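Local coordinates for CurJ (Moorea producens 3L, PDB 5TZ6), which probably catalyses a vinylogous dehydration of a polyketide intermediate, serving as the dehydratase domain of a polyketide synthase module in curacin biosynthesis, at residues V95-P98 against F103-Q106; S220-I225 against I293-R298. The protein carries 1 engineered substitution. All blocks are in the same frame, centred on the assembly; numbering follows the deposited sequence.

Interaction 1 and interaction 2 belong to different halves of the dehydratase, which has the double-hotdog architecture of its family. Residues 95-98 and 103-106 pair two neighbouring strands of a hairpin in the first half; residues 220-225 and 293-298 bring helix 215-223 and the residues following it against strand 288-300 in the second. Their centres lie 24 Å apart and their nearest atoms about 11 Å apart. Interaction 2 is the deeper, about 9 Å from the centre of the chain against 19 Å for interaction 1, and it alone borders the pocket: the side chain of Phe222 is about 5 Å from the bound hydroxy-enoic acid. Interaction 1 instead meets Leu20 of the second subunit through Val95 and Gln106.

Interaction 1. Residues V95-P98 against F103-Q106; sequences VLTP and FSFQ
Leu96 and Phe103 both turn CG beside the backbone N and opposite the carbonyl carbon (chi1 -64° in Phe103); on the face of the hairpin they share, these torsions lay the ring alongside Leu96. Leu96 CB meets Phe103 CD1 at 3.9 Å, while Leu96 CD1 sits over one face of the ring, nearer its rim than its middle. Pro98 CA comes 3.7 Å from Phe103 CD1. Proline suits this non-hydrogen-bonded position because no N-H toward Phe103 is needed. With an alanine at Phe103, Leu96 and Pro98 would probably lose the flat surface they share, leaving a gap beside them. On the same face Phe105 offers mainly its CB, 3.4 Å from Leu96 CD2, as its ring leads away; both residues also pack on Leu139 of the next strand.

Thr97 N gives a nearly straight bond to Ser104 O (2.8 Å, 172° at the hydrogen); the return bond, Ser104 N to Thr97 O at 2.9 Å, is distinctly more bent. Ser104 OG, set between its backbone N and carbonyl carbon (chi1 45°), lies 3.2 Å from Thr97 CB and reaches Thr97 O weakly; a small hydroxyl suits this spot, and its stronger partner is Gln99. Val95 and Gln106 exchange another pair of bonds, with Gln106 N to Val95 O at 2.9 Å. Their side chains share a face with Thr97 and Ser104, and there both pack on Leu20 of the second subunit. The whole is an antiparallel beta hairpin with a short connection, a building block of the first hotdog sheet.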
ATOM      1  N   VAL A  95     -11.565   1.176  -0.420  1.00 59.45           N
ATOM      2  CA  VAL A  95     -11.544   0.151   0.614  1.00 58.39           C
ATOM      3  C   VAL A  95     -12.626  -0.860   0.273  1.00 61.23           C
ATOM      4  O   VAL A  95     -13.810  -0.506   0.178  1.00 62.53           O
ATOM      5  CB  VAL A  95     -11.759   0.742   2.015  1.00 51.18           C
ATOM      6  CG1 VAL A  95     -11.545  -0.322   3.077  1.00 51.60           C
ATOM      7  CG2 VAL A  95     -10.822   1.926   2.236  1.00 44.61           C
ATOM      8  N   LEU A  96     -12.211  -2.104   0.057  1.00 52.07           N
ATOM      9  CA  LEU A  96     -13.092  -3.194  -0.338  1.00 53.76           C
ATOM     10  C   LEU A  96     -13.192  -4.195   0.809  1.00 61.09           C
ATOM     11  O   LEU A  96     -12.186  -4.786   1.218  1.00 65.28           O
ATOM     12  CB  LEU A  96     -12.578  -3.875  -1.609  1.00 53.09           C
ATOM     13  CG  LEU A  96     -12.376  -3.051  -2.881  1.00 55.50           C
ATOM     14  CD1 LEU A  96     -11.993  -3.966  -4.030  1.00 54.12           C
ATOM     15  CD2 LEU A  96     -13.630  -2.257  -3.228  1.00 52.97           C
ATOM     16  N   THR A  97     -14.408  -4.393   1.307  1.00 56.54           N
ATOM     17  CA  THR A  97     -14.697  -5.365   2.340  1.00 60.92           C
ATOM     18  C   THR A  97     -15.346  -6.572   1.688  1.00 56.02           C
ATOM     19  O   THR A  97     -16.357  -6.410   0.985  1.00 55.83           O
ATOM     20  CB  THR A  97     -15.630  -4.776   3.392  1.00 58.45           C
ATOM     21  OG1 THR A  97     -14.967  -3.701   4.061  1.00 61.22           O
ATOM     22  CG2 THR A  97     -16.027  -5.857   4.432  1.00 55.33           C
ATOM     23  N   PRO A  98     -14.796  -7.771   1.849  1.00 63.56           N
ATOM     24  CA  PRO A  98     -15.403  -8.947   1.213  1.00 65.74           C
ATOM     25  C   PRO A  98     -16.804  -9.198   1.747  1.00 63.58           C
ATOM     26  O   PRO A  98     -17.038  -9.195   2.955  1.00 67.05           O
ATOM     27  CB  PRO A  98     -14.446 -10.090   1.583  1.00 64.72           C
ATOM     28  CG  PRO A  98     -13.164  -9.428   1.966  1.00 69.83           C
ATOM     29  CD  PRO A  98     -13.535  -8.091   2.539  1.00 70.73           C
ATOM     30  N   PHE A 103     -17.906  -7.202  -3.069  1.00 54.01           N
ATOM     31  CA  PHE A 103     -17.190  -6.352  -2.130  1.00 54.00           C
ATOM     32  C   PHE A 103     -18.055  -5.137  -1.839  1.00 55.89           C
ATOM     33  O   PHE A 103     -18.537  -4.486  -2.767  1.00 59.04           O
ATOM     34  CB  PHE A 103     -15.846  -5.872  -2.697  1.00 53.29           C
ATOM     35  CG  PHE A 103     -14.852  -6.968  -2.949  1.00 58.83           C
ATOM     36  CD1 PHE A 103     -14.076  -7.471  -1.919  1.00 65.79           C
ATOM     37  CD2 PHE A 103     -14.657  -7.460  -4.228  1.00 58.27           C
ATOM     38  CE1 PHE A 103     -13.151  -8.474  -2.152  1.00 66.35           C
ATOM     39  CE2 PHE A 103     -13.732  -8.455  -4.471  1.00 70.86           C
ATOM     40  CZ  PHE A 103     -12.977  -8.965  -3.429  1.00 69.79           C
ATOM     41  N   SER A 104     -18.244  -4.819  -0.568  1.00 54.89           N
ATOM     42  CA  SER A 104     -18.721  -3.490  -0.223  1.00 52.53           C
ATOM     43  C   SER A 104     -17.541  -2.534  -0.318  1.00 53.61           C
ATOM     44  O   SER A 104     -16.421  -2.874   0.065  1.00 52.80           O
ATOM     45  CB  SER A 104     -19.329  -3.470   1.178  1.00 52.38           C
ATOM     46  OG  SER A 104     -18.498  -4.173   2.090  1.00 65.78           O
ATOM     47  N   PHE A 105     -17.768  -1.356  -0.871  1.00 47.21           N
ATOM     48  CA  PHE A 105     -16.667  -0.436  -1.074  1.00 49.51           C
ATOM     49  C   PHE A 105     -16.983   0.913  -0.454  1.00 50.31           C
ATOM     50  O   PHE A 105     -18.138   1.366  -0.446  1.00 55.72           O
ATOM     51  CB  PHE A 105     -16.334  -0.259  -2.579  1.00 38.43           C
ATOM     52  CG  PHE A 105     -17.383   0.489  -3.344  1.00 38.25           C
ATOM     53  CD1 PHE A 105     -17.425   1.882  -3.310  1.00 41.53           C
ATOM     54  CD2 PHE A 105     -18.328  -0.188  -4.098  1.00 38.28           C
ATOM     55  CE1 PHE A 105     -18.404   2.588  -4.008  1.00 38.81           C
ATOM     56  CE2 PHE A 105     -19.307   0.511  -4.807  1.00 46.35           C
ATOM     57  CZ  PHE A 105     -19.345   1.900  -4.757  1.00 39.03           C
ATOM     58  N   GLN A 106     -15.922   1.544   0.049  1.00 51.56           N
ATOM     59  CA  GLN A 106     -15.912   2.955   0.407  1.00 55.80           C
ATOM     60  C   GLN A 106     -14.737   3.628  -0.291  1.00 52.27           C
ATOM     61  O   GLN A 106     -13.595   3.179  -0.155  1.00 61.46           O
ATOM     62  CB  GLN A 106     -15.796   3.147   1.922  1.00 58.72           C
ATOM     63  CG  GLN A 106     -17.027   2.736   2.698  1.00 68.98           C
ATOM     64  CD  GLN A 106     -16.860   2.933   4.190  1.00 79.34           C
ATOM     65  OE1 GLN A 106     -16.085   2.227   4.837  1.00 80.19           O
ATOM     66  NE2 GLN A 106     -17.590   3.901   4.746  1.00 81.84           N
TER

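Interaction 2. Residues S220-I225 against I293-R298; sequences SCFQSI and IGFEGR
Glu296 OE1 is gripped by two nitrogens of Arg298 on the side of the strand turned from the helix, opposite to the side from which neighbouring Phe295 projects. Arg298 NE makes the main salt-bridge bond to Glu296 OE1, at 2.7 Å and 160° at the hydrogen, with the oxygen almost in the guanidinium plane; Arg298 NH2 adds a weak second one. The carboxylate probably offsets the positive charges of Arg298 and nearby Lys274, and the cation also rests on the Phe243 ring.

Across the strand the contact is entirely apolar. Phe295 carries CG anti to the backbone N (chi1 177°), a setting that sends the ring out toward residues 220-225. Its CE2 comes over one face of the Phe222 ring, toward the rim, 3.4 Å from Phe222 CD1. The rings meet obliquely, their planes at 44° and centroids 4.8 Å apart. On the same side of the Phe295 ring as Phe222, Ile225 CG2 lies 4.2 Å from Phe295 CE1. Phe222 CA and Phe295 CA are 8.5 Å apart, a distance two aromatic side chains can bridge. At Gly297 a side chain would point toward Ile225, and its absence leaves room for Ile225 CD1. Phe222 is itself packed on Ala52 and Ile55 of helix 51-65 and on Ile245, while Phe295 rests on Pro242, a residue of the ligand pocket.

On the helix Gln223 NE2 bonds both Asp219, another pocket residue, and the Phe182 carbonyl. Here a buried helix packs against the concave face of an antiparallel sheet, the hallmark of the hotdog fold; Phe222, about 5 Å from the bound hydroxy-enoic acid, and Phe295 on Pro242 are consistent with a place behind the pocket wall.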
ATOM      1  N   SER A 220     -19.794  12.706 -18.862  1.00 51.39           N
ATOM      2  CA  SER A 220     -20.593  13.114 -20.013  1.00 48.65           C
ATOM      3  C   SER A 220     -21.907  12.346 -20.047  1.00 56.97           C
ATOM      4  O   SER A 220     -22.981  12.922 -20.293  1.00 65.40           O
ATOM      5  CB  SER A 220     -19.807  12.880 -21.303  1.00 46.02           C
ATOM      6  OG  SER A 220     -18.613  13.646 -21.326  1.00 51.49           O
ATOM      7  N   CYS A 221     -21.845  11.046 -19.751  1.00 56.43           N
ATOM      8  CA  CYS A 221     -23.065  10.250 -19.705  1.00 57.57           C
ATOM      9  C   CYS A 221     -24.055  10.840 -18.713  1.00 54.80           C
ATOM     10  O   CYS A 221     -25.241  10.995 -19.024  1.00 55.18           O
ATOM     11  CB  CYS A 221     -22.743   8.797 -19.350  1.00 52.63           C
ATOM     12  SG  CYS A 221     -22.049   7.857 -20.715  1.00 67.23           S
ATOM     13  N   PHE A 222     -23.587  11.186 -17.510  1.00 48.46           N
ATOM     14  CA  PHE A 222     -24.500  11.843 -16.575  1.00 50.12           C
ATOM     15  C   PHE A 222     -24.976  13.202 -17.085  1.00 60.18           C
ATOM     16  O   PHE A 222     -26.098  13.620 -16.771  1.00 58.68           O
ATOM     17  CB  PHE A 222     -23.843  11.993 -15.204  1.00 52.54           C
ATOM     18  CG  PHE A 222     -23.478  10.685 -14.560  1.00 53.79           C
ATOM     19  CD1 PHE A 222     -24.027   9.496 -15.016  1.00 58.62           C
ATOM     20  CD2 PHE A 222     -22.601  10.645 -13.487  1.00 57.56           C
ATOM     21  CE1 PHE A 222     -23.692   8.289 -14.430  1.00 52.36           C
ATOM     22  CE2 PHE A 222     -22.265   9.446 -12.890  1.00 59.06           C
ATOM     23  CZ  PHE A 222     -22.811   8.265 -13.364  1.00 55.71           C
ATOM     24  N   GLN A 223     -24.154  13.900 -17.881  1.00 55.25           N
ATOM     25  CA  GLN A 223     -24.542  15.205 -18.411  1.00 54.53           C
ATOM     26  C   GLN A 223     -25.697  15.087 -19.387  1.00 58.48           C
ATOM     27  O   GLN A 223     -26.446  16.052 -19.579  1.00 48.36           O
ATOM     28  CB  GLN A 223     -23.373  15.880 -19.122  1.00 46.71           C
ATOM     29  CG  GLN A 223     -22.149  16.149 -18.286  1.00 54.00           C
ATOM     30  CD  GLN A 223     -20.975  16.537 -19.159  1.00 56.24           C
ATOM     31  OE1 GLN A 223     -21.160  16.993 -20.283  1.00 60.43           O
ATOM     32  NE2 GLN A 223     -19.761  16.335 -18.659  1.00 61.93           N
ATOM     33  N   SER A 224     -25.843  13.929 -20.034  1.00 62.54           N
ATOM     34  CA  SER A 224     -26.929  13.789 -20.997  1.00 60.71           C
ATOM     35  C   SER A 224     -28.283  14.131 -20.381  1.00 55.56           C
ATOM     36  O   SER A 224     -29.156  14.667 -21.070  1.00 64.27           O
ATOM     37  CB  SER A 224     -26.959  12.370 -21.568  1.00 59.03           C
ATOM     38  OG  SER A 224     -27.160  11.407 -20.547  1.00 60.41           O
ATOM     39  N   ILE A 225     -28.479  13.853 -19.088  1.00 46.69           N
ATOM     40  CA  ILE A 225     -29.802  14.076 -18.513  1.00 52.32           C
ATOM     41  C   ILE A 225     -30.149  15.551 -18.524  1.00 59.01           C
ATOM     42  O   ILE A 225     -31.333  15.908 -18.557  1.00 63.89           O
ATOM     43  CB  ILE A 225     -29.928  13.524 -17.076  1.00 59.87           C
ATOM     44  CG1 ILE A 225     -29.458  14.566 -16.063  1.00 59.61           C
ATOM     45  CG2 ILE A 225     -29.179  12.202 -16.918  1.00 63.93           C
ATOM     46  CD1 ILE A 225     -30.368  14.669 -14.857  1.00 72.71           C
ATOM     47  N   ILE A 293     -28.810   1.844 -14.615  1.00 52.78           N
ATOM     48  CA  ILE A 293     -30.200   1.614 -14.252  1.00 52.13           C
ATOM     49  C   ILE A 293     -30.455   2.332 -12.939  1.00 53.27           C
ATOM     50  O   ILE A 293     -29.701   2.157 -11.972  1.00 54.88           O
ATOM     51  CB  ILE A 293     -30.509   0.111 -14.114  1.00 57.22           C
ATOM     52  CG1 ILE A 293     -30.321  -0.603 -15.452  1.00 60.77           C
ATOM     53  CG2 ILE A 293     -31.927  -0.101 -13.597  1.00 52.35           C
ATOM     54  CD1 ILE A 293     -31.355  -0.237 -16.482  1.00 67.81           C
ATOM     55  N   GLY A 294     -31.520   3.123 -12.899  1.00 58.50           N
ATOM     56  CA  GLY A 294     -31.878   3.799 -11.668  1.00 58.95           C
ATOM     57  C   GLY A 294     -30.967   4.951 -11.305  1.00 56.90           C
ATOM     58  O   GLY A 294     -30.640   5.128 -10.125  1.00 58.47           O
ATOM     59  N   PHE A 295     -30.507   5.710 -12.293  1.00 49.67           N
ATOM     60  CA  PHE A 295     -29.788   6.941 -12.003  1.00 46.81           C
ATOM     61  C   PHE A 295     -30.750   7.961 -11.413  1.00 53.44           C
ATOM     62  O   PHE A 295     -31.806   8.234 -11.991  1.00 53.95           O
ATOM     63  CB  PHE A 295     -29.148   7.506 -13.269  1.00 50.85           C
ATOM     64  CG  PHE A 295     -28.448   8.814 -13.054  1.00 52.03           C
ATOM     65  CD1 PHE A 295     -29.163  10.003 -13.048  1.00 52.91           C
ATOM     66  CD2 PHE A 295     -27.077   8.861 -12.866  1.00 55.04           C
ATOM     67  CE1 PHE A 295     -28.529  11.209 -12.844  1.00 47.71           C
ATOM     68  CE2 PHE A 295     -26.433  10.072 -12.670  1.00 59.43           C
ATOM     69  CZ  PHE A 295     -27.159  11.247 -12.659  1.00 44.69           C
ATOM     70  N   GLU A 296     -30.399   8.518 -10.261  1.00 52.68           N
ATOM     71  CA  GLU A 296     -31.179   9.584  -9.649  1.00 53.64           C
ATOM     72  C   GLU A 296     -30.270  10.772  -9.385  1.00 46.72           C
ATOM     73  O   GLU A 296     -29.255  10.640  -8.680  1.00 42.44           O
ATOM     74  CB  GLU A 296     -31.851   9.147  -8.347  1.00 57.67           C
ATOM     75  CG  GLU A 296     -32.688  10.276  -7.742  1.00 75.73           C
ATOM     76  CD  GLU A 296     -33.411   9.889  -6.461  1.00 92.06           C
ATOM     77  OE1 GLU A 296     -32.988  10.348  -5.379  1.00101.66           O
ATOM     78  OE2 GLU A 296     -34.400   9.128  -6.535  1.00101.18           O
ATOM     79  N   GLY A 297     -30.634  11.917  -9.966  1.00 48.66           N
ATOM     80  CA  GLY A 297     -30.035  13.194  -9.625  1.00 52.17           C
ATOM     81  C   GLY A 297     -31.045  14.000  -8.827  1.00 49.01           C
ATOM     82  O   GLY A 297     -32.257  13.789  -8.939  1.00 48.16           O
ATOM     83  N   ARG A 298     -30.550  14.918  -8.009  1.00 45.27           N
ATOM     84  CA  ARG A 298     -31.414  15.749  -7.182  1.00 58.97           C
ATOM     85  C   ARG A 298     -31.028  17.206  -7.338  1.00 55.04           C
ATOM     86  O   ARG A 298     -29.839  17.538  -7.398  1.00 54.22           O
ATOM     87  CB  ARG A 298     -31.345  15.356  -5.709  1.00 63.23           C
ATOM     88  CG  ARG A 298     -31.902  13.989  -5.431  1.00 55.81           C
ATOM     89  CD  ARG A 298     -32.166  13.796  -3.960  1.00 63.82           C
ATOM     90  NE  ARG A 298     -32.652  12.453  -3.677  1.00 68.63           N
ATOM     91  CZ  ARG A 298     -32.883  11.992  -2.456  1.00 70.98           C
ATOM     92  NH1 ARG A 298     -32.674  12.769  -1.402  1.00 72.81           N
ATOM     93  NH2 ARG A 298     -33.322  10.755  -2.287  1.00 75.55           N
TER